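Local coordinates for protein Mypaa.01249.c (Mycobacterium paratuberculosis, PDB 3RD5) that is of unknown specific function but, as a member of the short-chain dehydrogenase/reductase family, probably acts as an oxidoreductase, at residues R48-G53 against V64-L69; V137-H142 against L163-S168; T131-T136 against P189-A194. All blocks are in the same frame, centred on the assembly; numbering follows the deposited sequence. Where two conformers were deposited one is given.

Contact 1: residues R48-G53 against V64-L69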
loop_
_atom_site.group_PDB
_atom_site.type_symbol
_atom_site.label_atom_id
_atom_site.label_comp_id
_atom_site.label_asym_id
_atom_site.label_seq_id
_atom_site.Cartn_x
_atom_site.Cartn_y
_atom_site.Cartn_z
ATOM N N ARG A 48 -1.532 9.641 10.512
ATOM C CA ARG A 48 -1.010 10.963 10.855
ATOM C C ARG A 48 -1.788 11.566 12.007
ATOM O O ARG A 48 -1.202 12.122 12.960
ATOM C CB ARG A 48 -1.096 11.890 9.634
ATOM C CG ARG A 48 -0.412 13.267 9.772
ATOM C CD ARG A 48 -0.752 14.163 8.562
ATOM N NE ARG A 48 0.195 15.259 8.324
ATOM C CZ ARG A 48 1.078 15.309 7.321
ATOM N NH1 ARG A 48 1.177 14.322 6.439
ATOM N NH2 ARG A 48 1.882 16.357 7.208
ATOM N N ASP A 49 -3.117 11.486 11.923
ATOM C CA ASP A 49 -4.023 12.120 12.896
ATOM C C ASP A 49 -4.536 11.036 13.826
ATOM O O ASP A 49 -5.554 10.353 13.563
ATOM C CB ASP A 49 -5.188 12.841 12.194
ATOM C CG ASP A 49 -6.116 13.579 13.159
ATOM O OD1 ASP A 49 -6.114 13.319 14.395
ATOM O OD2 ASP A 49 -6.874 14.466 12.665
ATOM N N THR A 50 -3.805 10.851 14.907
ATOM C CA THR A 50 -4.118 9.792 15.869
ATOM C C THR A 50 -5.356 10.075 16.713
ATOM O O THR A 50 -6.010 9.140 17.174
ATOM C CB THR A 50 -2.928 9.468 16.782
ATOM O OG1 THR A 50 -2.573 10.646 17.529
ATOM C CG2 THR A 50 -1.711 8.948 16.001
ATOM N N ARG A 51 -5.715 11.335 16.908
ATOM C CA ARG A 51 -6.928 11.652 17.649
ATOM C C ARG A 51 -8.141 11.128 16.873
ATOM O O ARG A 51 -9.023 10.460 17.445
ATOM C CB ARG A 51 -7.018 13.164 17.906
ATOM N N LYS A 52 -8.200 11.433 15.582
ATOM C CA LYS A 52 -9.285 10.960 14.731
ATOM C C LYS A 52 -9.243 9.426 14.651
ATOM O O LYS A 52 -10.282 8.769 14.735
ATOM C CB LYS A 52 -9.126 11.542 13.329
ATOM C CG LYS A 52 -10.243 11.256 12.354
ATOM C CD LYS A 52 -9.982 11.999 11.024
ATOM C CE LYS A 52 -10.970 11.610 9.922
ATOM N NZ LYS A 52 -10.472 12.034 8.556
ATOM N N GLY A 53 -8.049 8.878 14.475
ATOM C CA GLY A 53 -7.908 7.419 14.392
ATOM C C GLY A 53 -8.432 6.697 15.627
ATOM O O GLY A 53 -9.172 5.704 15.529
ATOM N N VAL A 64 -8.037 -3.033 17.394
ATOM C CA VAL A 64 -7.429 -2.059 16.466
ATOM C C VAL A 64 -6.744 -0.992 17.311
ATOM O O VAL A 64 -7.420 -0.195 17.983
ATOM C CB VAL A 64 -8.459 -1.407 15.530
ATOM C CG1 VAL A 64 -7.755 -0.472 14.554
ATOM C CG2 VAL A 64 -9.260 -2.458 14.760
ATOM N N GLU A 65 -5.408 -1.012 17.306
ATOM C CA GLU A 65 -4.560 -0.039 17.991
ATOM C C GLU A 65 -4.172 1.063 17.031
ATOM O O GLU A 65 -3.912 0.780 15.893
ATOM C CB GLU A 65 -3.273 -0.689 18.551
ATOM C CG GLU A 65 -2.362 0.299 19.300
ATOM C CD GLU A 65 -0.977 -0.225 19.639
ATOM O OE1 GLU A 65 -0.665 -1.409 19.364
ATOM O OE2 GLU A 65 -0.202 0.587 20.213
ATOM N N VAL A 66 -4.126 2.299 17.500
ATOM C CA VAL A 66 -3.696 3.436 16.680
ATOM C C VAL A 66 -2.311 3.925 17.122
ATOM O O VAL A 66 -2.067 4.167 18.323
ATOM C CB VAL A 66 -4.719 4.547 16.804
ATOM C CG1 VAL A 66 -4.251 5.820 16.123
ATOM C CG2 VAL A 66 -6.034 4.084 16.183
ATOM N N ARG A 67 -1.415 4.078 16.138
ATOM C CA ARG A 67 -0.070 4.641 16.365
ATOM C C ARG A 67 0.186 5.732 15.342
ATOM O O ARG A 67 -0.365 5.722 14.236
ATOM C CB ARG A 67 1.012 3.576 16.252
ATOM C CG ARG A 67 0.912 2.453 17.251
ATOM C CD ARG A 67 2.115 1.564 17.224
ATOM N NE ARG A 67 1.873 0.375 18.050
ATOM C CZ ARG A 67 2.649 -0.701 18.076
ATOM N NH1 ARG A 67 3.783 -0.746 17.403
ATOM N NH2 ARG A 67 2.269 -1.753 18.791
ATOM N N GLU A 68 1.070 6.650 15.696
ATOM C CA GLU A 68 1.409 7.778 14.828
ATOM C C GLU A 68 2.391 7.394 13.746
ATOM O O GLU A 68 3.429 6.769 14.016
ATOM C CB GLU A 68 2.023 8.923 15.642
ATOM C CG GLU A 68 1.985 10.253 14.927
ATOM C CD GLU A 68 2.666 11.355 15.691
ATOM O OE1 GLU A 68 2.598 11.355 16.936
ATOM O OE2 GLU A 68 3.273 12.227 15.026
ATOM N N LEU A 69 2.049 7.786 12.525
ATOM C CA LEU A 69 2.914 7.637 11.359
ATOM C C LEU A 69 2.595 8.783 10.415
ATOM O O LEU A 69 1.439 8.927 9.981
ATOM C CB LEU A 69 2.694 6.305 10.659
ATOM C CG LEU A 69 3.322 6.125 9.270
ATOM C CD1 LEU A 69 4.845 6.186 9.434
ATOM C CD2 LEU A 69 2.855 4.816 8.632
HETATM O O HOH W 1 1.403 13.035 12.731
HETATM O O HOH W 2 0.170 11.249 18.048
#
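Within the beta-alpha-beta unit of a Rossmann fold, Thr50 and Gly53 at the start of helix 50-57 rest on Val66 and Glu68 of the following strand, 63-68. The strand meets the helix with Val66, whose two methyls divide the work. CG1, anti to the backbone N (chi1 173°), lies 3.9 Å from Thr50 CB, while CG2 comes to 3.6 Å from Gly53 C, directly against backbone because the helix presents no side chain there. Thr50 adds the second apolar patch: its methyl CG2 sits 3.5 Å from Glu68 CA and also touches Glu68 CB, next to the peptide that leads in from Arg67.

No direct hydrogen bond links the segments. Arg48 N and Leu69 O lie 3.1 Å apart, but the angle is too poor for one. Water takes over at the exposed margin: in one of its two conformers the Glu68 carboxylate meets two waters, one joining OE2 to Arg48 O, the other 2.7 Å from OE1 and bonded to Thr50 OG1. The helix start is fixed separately by Asp49 at the N-cap. Its OD1 accepts from Lys52 N at 3.1 Å in a nearly straight bond (175°), met from above the carboxylate plane. Arg48 NH1, likewise in one of two conformers, forms a salt bridge with Asp70 OD1.

Strand 63-68 forms an edge of the sheet within this chain and pairs through backbone bonds with strand 42-47, for example Arg67 with Met45. Val66 faces helix 50-57, where it also touches Glu54 and Ala57, whereas the side chains of Arg67 and Leu69 pack on Phe80 of helix 74-82. The strand thus has helix 50-57 against the face of Val66 and helix 74-82 against the face of Arg67.

Contact 2: residues V137-H142 against L163-S168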
loop_
_atom_site.group_PDB
_atom_site.type_symbol
_atom_site.label_atom_id
_atom_site.label_comp_id
_atom_site.label_asym_id
_atom_site.label_seq_id
_atom_site.Cartn_x
_atom_site.Cartn_y
_atom_site.Cartn_z
ATOM N N VAL A 137 -1.584 -1.193 -2.039
ATOM C CA VAL A 137 -2.812 -0.801 -2.714
ATOM C C VAL A 137 -2.463 0.168 -3.850
ATOM O O VAL A 137 -1.833 1.205 -3.605
ATOM C CB VAL A 137 -3.873 -0.253 -1.733
ATOM C CG1 VAL A 137 -5.201 -0.025 -2.481
ATOM C CG2 VAL A 137 -4.089 -1.246 -0.546
ATOM N N SER A 138 -2.889 -0.162 -5.076
ATOM C CA SER A 138 -2.727 0.668 -6.257
ATOM C C SER A 138 -4.087 1.146 -6.785
ATOM O O SER A 138 -5.025 1.352 -6.005
ATOM C CB SER A 138 -1.883 -0.106 -7.257
ATOM O OG SER A 138 -1.585 0.661 -8.438
ATOM N N SER A 139 -4.206 1.380 -8.086
ATOM C CA SER A 139 -5.390 1.948 -8.680
ATOM C C SER A 139 -5.416 1.700 -10.172
ATOM O O SER A 139 -4.341 1.599 -10.797
ATOM C CB SER A 139 -5.355 3.468 -8.471
ATOM O OG SER A 139 -6.378 4.161 -9.189
ATOM N N MET A 140 -6.603 1.701 -10.775
ATOM C CA MET A 140 -6.746 1.791 -12.231
ATOM C C MET A 140 -6.019 2.999 -12.815
ATOM O O MET A 140 -5.638 2.990 -14.004
ATOM C CB MET A 140 -8.226 1.848 -12.619
ATOM C CG MET A 140 -8.983 0.576 -12.445
ATOM S SD MET A 140 -8.528 -0.770 -13.474
ATOM C CE MET A 140 -9.157 -0.151 -15.030
ATOM N N ALA A 141 -5.829 4.041 -12.024
ATOM C CA ALA A 141 -5.086 5.207 -12.466
ATOM C C ALA A 141 -3.653 4.912 -12.821
ATOM O O ALA A 141 -2.998 5.747 -13.460
ATOM C CB ALA A 141 -5.149 6.338 -11.410
ATOM N N HIS A 142 -3.136 3.728 -12.495
ATOM C CA HIS A 142 -1.775 3.386 -12.932
ATOM C C HIS A 142 -1.626 3.316 -14.445
ATOM O O HIS A 142 -0.513 3.518 -14.942
ATOM C CB HIS A 142 -1.266 2.073 -12.303
ATOM C CG HIS A 142 -1.630 0.815 -13.056
ATOM N ND1 HIS A 142 -2.769 0.071 -12.797
ATOM C CD2 HIS A 142 -0.967 0.152 -14.041
ATOM C CE1 HIS A 142 -2.771 -0.999 -13.577
ATOM N NE2 HIS A 142 -1.699 -0.967 -14.357
ATOM N N LEU A 163 -1.915 12.932 -13.333
ATOM C CA LEU A 163 -0.751 12.164 -13.787
ATOM C C LEU A 163 0.288 11.950 -12.663
ATOM O O LEU A 163 1.023 10.961 -12.666
ATOM C CB LEU A 163 -0.124 12.701 -15.090
ATOM C CG LEU A 163 -0.954 12.497 -16.352
ATOM C CD1 LEU A 163 -0.314 13.298 -17.528
ATOM C CD2 LEU A 163 -1.078 11.012 -16.717
ATOM N N ALA A 164 0.329 12.852 -11.691
ATOM C CA ALA A 164 1.156 12.635 -10.493
ATOM C C ALA A 164 0.595 11.487 -9.643
ATOM O O ALA A 164 1.360 10.645 -9.133
ATOM C CB ALA A 164 1.314 13.946 -9.675
ATOM N N TYR A 165 -0.732 11.419 -9.503
ATOM C CA TYR A 165 -1.379 10.230 -8.919
ATOM C C TYR A 165 -0.968 8.968 -9.685
ATOM O O TYR A 165 -0.517 7.977 -9.103
ATOM C CB TYR A 165 -2.896 10.374 -8.877
ATOM C CG TYR A 165 -3.578 9.285 -8.057
ATOM C CD1 TYR A 165 -3.242 9.066 -6.714
ATOM C CD2 TYR A 165 -4.502 8.442 -8.632
ATOM C CE1 TYR A 165 -3.847 8.068 -5.977
ATOM C CE2 TYR A 165 -5.104 7.455 -7.911
ATOM C CZ TYR A 165 -4.786 7.277 -6.582
ATOM O OH TYR A 165 -5.392 6.226 -5.878
ATOM N N SER A 166 -1.133 9.001 -10.988
ATOM C CA SER A 166 -0.851 7.848 -11.828
ATOM C C SER A 166 0.591 7.395 -11.726
ATOM O O SER A 166 0.884 6.178 -11.678
ATOM C CB SER A 166 -1.195 8.146 -13.283
ATOM O OG SER A 166 -2.591 8.379 -13.473
ATOM N N GLN A 167 1.553 8.338 -11.658
ATOM C CA GLN A 167 2.943 7.942 -11.498
ATOM C C GLN A 167 3.105 7.145 -10.206
ATOM O O GLN A 167 3.811 6.131 -10.170
ATOM C CB GLN A 167 3.918 9.155 -11.505
ATOM C CG GLN A 167 5.375 8.723 -11.474
ATOM C CD GLN A 167 6.395 9.861 -11.356
ATOM O OE1 GLN A 167 7.347 9.912 -12.158
ATOM N NE2 GLN A 167 6.304 10.657 -10.292
ATOM N N SER A 168 2.481 7.633 -9.135
ATOM C CA SER A 168 2.603 6.974 -7.835
ATOM C C SER A 168 1.972 5.584 -7.797
ATOM O O SER A 168 2.490 4.677 -7.152
ATOM C CB SER A 168 2.061 7.874 -6.702
ATOM O OG SER A 168 0.654 7.873 -6.598
#
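The backbones of the loop after strand 133-137 and of helix 161-185 come nearest at His142 and Ser166, whose CA atoms are 4.7 Å apart, with a short 3-10 turn at 140-142 laid against the helix. Tyr165 and Lys169, four residues further on, fit the YxxxK pattern of the short-chain dehydrogenase/reductase family, and Ser139 fits the position of its active-site serine. The region is therefore consistent with the catalytic centre known in relatives, although no substrate or cofactor establishes that role here.

Tyr165 CG stands anti to its backbone N (chi1 -170°), and the ring beyond it reaches back toward the loop. Ala141 CB touches the ring obliquely, 3.5 Å from Tyr165 CD2. Farther along the ring, Ser139 OG is 3.8 Å from Tyr165 CE2 and Ser139 CB touches Tyr165 OH, so the serine flanks the phenol by van der Waals contact. Ser139 OG has other duties: it accepts from Ala141 N at 2.9 Å, forming an ST turn, and is bonded to His201 O.

The direct polar link across the contact is Ser166 OG donating to Ala141 O at 2.7 Å. Trp162 O, one turn earlier in the helix, is a second acceptor for the same hydroxyl, so its single proton must be shared or alternate between the two carbonyls. His142 NE2 accepts from Ser265 N. Its ND1 donates to Ser139 O, which lies in the imidazole plane 3.0 Å away, while His142 N reaches the same oxygen from the opposite face of the carbonyl plane.

Contact 3: residues T131-T136 against P189-A194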
loop_
_atom_site.group_PDB
_atom_site.type_symbol
_atom_site.label_atom_id
_atom_site.label_comp_id
_atom_site.label_asym_id
_atom_site.label_seq_id
_atom_site.Cartn_x
_atom_site.Cartn_y
_atom_site.Cartn_z
ATOM N N THR A 131 6.526 -11.794 8.747
ATOM C CA THR A 131 6.454 -13.253 8.571
ATOM C C THR A 131 5.695 -13.806 7.353
ATOM O O THR A 131 5.949 -14.968 6.954
ATOM C CB THR A 131 5.850 -13.951 9.794
ATOM O OG1 THR A 131 4.448 -13.663 9.868
ATOM C CG2 THR A 131 6.560 -13.524 11.079
ATOM N N ASP A 132 4.777 -13.033 6.771
ATOM C CA ASP A 132 3.951 -13.546 5.669
ATOM C C ASP A 132 4.026 -12.705 4.417
ATOM O O ASP A 132 4.563 -13.160 3.402
ATOM C CB ASP A 132 2.502 -13.716 6.167
ATOM C CG ASP A 132 1.523 -14.149 5.096
ATOM O OD1 ASP A 132 1.862 -14.337 3.906
ATOM O OD2 ASP A 132 0.333 -14.341 5.472
ATOM N N ARG A 133 3.486 -11.472 4.427
ATOM C CA ARG A 133 3.331 -10.757 3.179
ATOM C C ARG A 133 3.197 -9.258 3.325
ATOM O O ARG A 133 2.805 -8.742 4.408
ATOM C CB ARG A 133 2.127 -11.293 2.377
ATOM C CG ARG A 133 0.790 -11.040 3.043
ATOM C CD ARG A 133 -0.394 -11.700 2.358
ATOM N NE ARG A 133 -0.282 -13.170 2.347
ATOM C CZ ARG A 133 -1.181 -13.987 1.803
ATOM N NH1 ARG A 133 -2.199 -13.516 1.121
ATOM N NH2 ARG A 133 -0.977 -15.306 1.879
ATOM N N VAL A 134 3.502 -8.568 2.218
ATOM C CA VAL A 134 3.252 -7.139 2.010
ATOM C C VAL A 134 2.176 -7.023 0.946
ATOM O O VAL A 134 2.301 -7.610 -0.122
ATOM C CB VAL A 134 4.522 -6.428 1.535
ATOM C CG1 VAL A 134 4.246 -4.937 1.306
ATOM C CG2 VAL A 134 5.711 -6.639 2.535
ATOM N N VAL A 135 1.132 -6.251 1.218
ATOM C CA VAL A 135 0.071 -5.929 0.244
ATOM C C VAL A 135 0.128 -4.437 0.013
ATOM O O VAL A 135 -0.070 -3.663 0.972
ATOM C CB VAL A 135 -1.328 -6.306 0.760
ATOM C CG1 VAL A 135 -2.402 -5.936 -0.264
ATOM C CG2 VAL A 135 -1.397 -7.816 1.069
ATOM N N THR A 136 0.330 -4.016 -1.251
ATOM C CA THR A 136 0.344 -2.573 -1.591
ATOM C C THR A 136 -0.872 -2.240 -2.416
ATOM O O THR A 136 -1.145 -2.946 -3.406
ATOM C CB THR A 136 1.669 -2.239 -2.308
ATOM O OG1 THR A 136 2.775 -2.557 -1.439
ATOM C CG2 THR A 136 1.750 -0.735 -2.625
ATOM N N PRO A 189 10.450 -16.676 2.382
ATOM C CA PRO A 189 9.081 -17.170 2.173
ATOM C C PRO A 189 8.043 -16.042 2.049
ATOM O O PRO A 189 6.871 -16.317 1.789
ATOM C CB PRO A 189 8.827 -18.009 3.410
ATOM C CG PRO A 189 9.576 -17.313 4.472
ATOM C CD PRO A 189 10.839 -16.771 3.804
ATOM N N LEU A 190 8.477 -14.809 2.217
ATOM C CA LEU A 190 7.549 -13.674 2.123
ATOM C C LEU A 190 7.081 -13.475 0.707
ATOM O O LEU A 190 7.823 -13.726 -0.256
ATOM C CB LEU A 190 8.184 -12.376 2.627
ATOM C CG LEU A 190 8.654 -12.339 4.079
ATOM C CD1 LEU A 190 9.395 -11.006 4.359
ATOM C CD2 LEU A 190 7.494 -12.535 5.045
ATOM N N ARG A 191 5.857 -12.980 0.581
ATOM C CA ARG A 191 5.275 -12.595 -0.729
ATOM C C ARG A 191 4.954 -11.111 -0.730
ATOM O O ARG A 191 4.558 -10.534 0.291
ATOM C CB ARG A 191 4.005 -13.377 -1.054
ATOM C CG ARG A 191 4.287 -14.749 -1.480
ATOM C CD ARG A 191 3.007 -15.576 -1.537
ATOM N NE ARG A 191 2.651 -16.052 -0.199
ATOM C CZ ARG A 191 1.700 -16.939 0.041
ATOM N NH1 ARG A 191 0.885 -17.323 -0.932
ATOM N NH2 ARG A 191 1.561 -17.418 1.273
ATOM N N ALA A 192 5.086 -10.506 -1.902
ATOM C CA ALA A 192 4.620 -9.147 -2.189
ATOM C C ALA A 192 3.471 -9.212 -3.163
ATOM O O ALA A 192 3.595 -9.775 -4.245
ATOM C CB ALA A 192 5.791 -8.298 -2.781
ATOM N N LEU A 193 2.338 -8.624 -2.776
ATOM C CA LEU A 193 1.092 -8.653 -3.551
ATOM C C LEU A 193 0.563 -7.259 -3.669
ATOM O O LEU A 193 0.943 -6.353 -2.925
ATOM C CB LEU A 193 0.038 -9.534 -2.830
ATOM C CG LEU A 193 0.496 -10.928 -2.412
ATOM C CD1 LEU A 193 -0.571 -11.650 -1.550
ATOM C CD2 LEU A 193 0.808 -11.763 -3.635
ATOM N N ALA A 194 -0.348 -7.047 -4.606
ATOM C CA ALA A 194 -1.014 -5.761 -4.754
ATOM C C ALA A 194 -2.509 -5.956 -4.921
ATOM O O ALA A 194 -2.978 -7.036 -5.267
ATOM C CB ALA A 194 -0.413 -4.968 -5.971
HETATM O O HOH W 3 4.133 -15.723 2.241
HETATM O O HOH W 4 3.488 -5.038 -2.441
#
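Asp132 O opens a parallel beta ladder by accepting from Arg191 N at 3.1 Å; Arg191 NE donates to a water that also lies within bonding distance of Asp132 O. Asp132 OD1 forms a salt bridge with Arg133 NE at 2.9 Å, and OD2 pairs with Arg17. Arg133 lies beside Arg191, pointing the same way. Its NH2 stands over one face of the Arg191 guanidinium, offset toward the rim and 3.4 Å from Arg191 NH2, with the planes 59° apart. The like charges are probably offset by carboxylates: Asp132 OD1 lies 4.1 Å from Arg191 NH2, without an N-H directed at it, and Asp242 forms a salt bridge with Arg191 NH1, which also bonds Leu243 O. Arg133 NH1 is hydrogen-bonded to Ala238 O and Gln241 O, with Leu193 CD1 packed 3.6 Å away.

Val134 carries the ladder on: its N donates to Arg191 O, and its O receives Leu193 N at 2.8 Å. Thr136 N then donates to Leu193 O.

The axes of segments 133-136 and 191-194 run 19° apart. Strand 87-92 flanks 133-137 on its other side, and helix 161-185, within the crossover between the paired strands, packs on the face bearing Thr136, Ala192 and Ala194.

All three contacts belong to one Rossmann-type sheet and its connections. Contact 1 comes first along the chain, closing a beta-alpha-beta unit at the sheet edge formed by strand 63-68. Contact 3 pairs two strands deeper in the sheet, with strands 42-47, 18-22 and 87-92 lying between; its centre is about 23 Å from that of contact 1. Contact 2 is nested in the loop that contact 3 closes: strand 133-137 runs into 137-142, and helix 161-185 leads back to strand 191-195. Their centres are about 20 Å apart, on opposite sides of the chain's centre; the paired strands of contact 3 begin and end the crossover carrying Ser139 and Tyr165, the probable active-site residues.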